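Putative transcriptional regulator, LysR family (PDB 3OXN) probably acts as a LysR-family DNA-binding transcriptional regulator, represented here by its periplasmic-binding-protein-like substrate-binding domain. Local coordinates at residues T20-T25 / E67-A72. Sequence-based numbering, arbitrary orientation.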
loop_
_atom_site.group_PDB
_atom_site.type_symbol
_atom_site.label_atom_id
_atom_site.label_comp_id
_atom_site.label_asym_id
_atom_site.label_seq_id
_atom_site.Cartn_x
_atom_site.Cartn_y
_atom_site.Cartn_z
ATOM N N THR A 20 -6.137 -11.638 18.155
ATOM C CA THR A 20 -5.736 -10.863 16.983
ATOM C C THR A 20 -6.559 -9.570 16.792
ATOM O O THR A 20 -7.752 -9.504 17.084
ATOM C CB THR A 20 -5.700 -11.716 15.695
ATOM O OG1 THR A 20 -6.189 -10.931 14.607
ATOM C CG2 THR A 20 -6.558 -12.956 15.848
ATOM N N PHE A 21 -5.895 -8.529 16.320
ATOM C CA PHE A 21 -6.547 -7.251 16.156
ATOM C C PHE A 21 -6.597 -6.938 14.681
ATOM O O PHE A 21 -5.612 -7.117 13.964
ATOM C CB PHE A 21 -5.791 -6.158 16.921
ATOM C CG PHE A 21 -5.626 -6.455 18.393
ATOM C CD1 PHE A 21 -4.621 -7.306 18.836
ATOM C CD2 PHE A 21 -6.483 -5.904 19.324
ATOM C CE1 PHE A 21 -4.479 -7.598 20.171
ATOM C CE2 PHE A 21 -6.339 -6.196 20.664
ATOM C CZ PHE A 21 -5.331 -7.048 21.084
ATOM N N THR A 22 -7.769 -6.510 14.229
ATOM C CA THR A 22 -7.942 -6.016 12.884
ATOM C C THR A 22 -7.847 -4.499 12.921
ATOM O O THR A 22 -8.623 -3.835 13.602
ATOM C CB THR A 22 -9.316 -6.401 12.340
ATOM O OG1 THR A 22 -9.476 -7.816 12.455
ATOM C CG2 THR A 22 -9.468 -5.977 10.881
ATOM N N ILE A 23 -6.893 -3.960 12.181
ATOM C CA ILE A 23 -6.770 -2.526 12.021
ATOM C C ILE A 23 -6.989 -2.167 10.575
ATOM O O ILE A 23 -6.196 -2.556 9.727
ATOM C CB ILE A 23 -5.357 -2.066 12.373
ATOM C CG1 ILE A 23 -4.978 -2.555 13.770
ATOM C CG2 ILE A 23 -5.261 -0.551 12.260
ATOM C CD1 ILE A 23 -5.816 -1.935 14.851
ATOM N N ALA A 24 -8.054 -1.436 10.281
ATOM C CA ALA A 24 -8.256 -0.914 8.926
ATOM C C ALA A 24 -7.454 0.365 8.792
ATOM O O ALA A 24 -7.655 1.317 9.553
ATOM C CB ALA A 24 -9.736 -0.648 8.656
ATOM N N THR A 25 -6.520 0.412 7.854
ATOM C CA THR A 25 -5.680 1.612 7.790
ATOM C C THR A 25 -5.324 2.156 6.400
ATOM O O THR A 25 -5.415 1.460 5.386
ATOM C CB THR A 25 -4.430 1.465 8.693
ATOM O OG1 THR A 25 -3.414 2.370 8.257
ATOM C CG2 THR A 25 -3.886 0.049 8.664
ATOM N N GLU A 67 -17.506 -5.523 8.923
ATOM C CA GLU A 67 -16.435 -6.348 8.378
ATOM C C GLU A 67 -15.469 -6.863 9.448
ATOM O O GLU A 67 -14.530 -7.581 9.122
ATOM C CB GLU A 67 -15.635 -5.554 7.340
ATOM C CG GLU A 67 -16.448 -4.528 6.551
ATOM C CD GLU A 67 -16.605 -4.876 5.075
ATOM O OE1 GLU A 67 -15.944 -5.824 4.591
ATOM O OE2 GLU A 67 -17.388 -4.183 4.398
ATOM N N GLY A 68 -15.674 -6.483 10.710
ATOM C CA GLY A 68 -14.823 -6.969 11.789
ATOM C C GLY A 68 -13.558 -6.162 12.102
ATOM O O GLY A 68 -12.621 -6.676 12.730
ATOM N N ALA A 69 -13.521 -4.900 11.671
ATOM C CA ALA A 69 -12.381 -4.034 11.942
ATOM C C ALA A 69 -12.418 -3.577 13.402
ATOM O O ALA A 69 -13.414 -3.030 13.856
ATOM C CB ALA A 69 -12.387 -2.844 11.003
ATOM N N ASP A 70 -11.344 -3.824 14.143
ATOM C CA ASP A 70 -11.318 -3.466 15.559
ATOM C C ASP A 70 -11.132 -1.964 15.748
ATOM O O ASP A 70 -11.808 -1.345 16.568
ATOM C CB ASP A 70 -10.238 -4.250 16.313
ATOM C CG ASP A 70 -10.706 -5.640 16.714
ATOM O OD1 ASP A 70 -11.927 -5.812 16.945
ATOM O OD2 ASP A 70 -9.855 -6.556 16.813
ATOM N N LEU A 71 -10.235 -1.393 14.950
ATOM C CA LEU A 71 -9.873 0.018 15.016
ATOM C C LEU A 71 -9.571 0.506 13.599
ATOM O O LEU A 71 -9.073 -0.249 12.759
ATOM C CB LEU A 71 -8.622 0.173 15.886
ATOM C CG LEU A 71 -7.992 1.545 16.100
ATOM C CD1 LEU A 71 -8.904 2.464 16.891
ATOM C CD2 LEU A 71 -6.661 1.370 16.814
ATOM N N ALA A 72 -9.868 1.765 13.323
ATOM C CA ALA A 72 -9.491 2.352 12.047
ATOM C C ALA A 72 -8.539 3.516 12.300
ATOM O O ALA A 72 -8.801 4.348 13.173
ATOM C CB ALA A 72 -10.728 2.821 11.307
#
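Thr22 and Asp70 meet where strand 20-25 pairs with the turn leading into strand 71-74. Thr22 O accepts hydrogen bonds from two backbone N-H groups. Leu71 N lies 3.2 Å from Thr22 O, nearly in line with the C=O bond. Asp70 N lies 2.8 Å from Thr22 O, tilted 28° from the carbonyl plane. The Asp70 side chain turns back beside its own backbone N (chi1 -82°), and Asp70 OD2 makes a weak bond to Thr22 N at 3.3 Å. The CB of Thr22 is directed toward the turn. Thr22 CG2, anti to its backbone N, rests 3.7 Å from Ala69 CA, while Thr22 OG1 bonds only weakly to Gly68 O. Further on the pairing is regular and parallel, with Ala24 N bonded to Leu71 O at 2.9 Å. Ile23 and Leu71 lie side by side, pointing the same way, with Ile23 CD1 3.7 Å from Leu71 CB. On the opposite face Ala24 and Ala72 touch loosely, and Ala69 CB nears Ala24 CB. The parallel order 49-54, 20-25, 71-74, linked through helices 28-44 and 60-65, is the beta-alpha-beta pattern of a periplasmic-binding-protein-like lobe. Helix 206-227 packs on Ile23 through Leu211, and Leu71 touches Met196 and Trp198 of antiparallel strand 194-199.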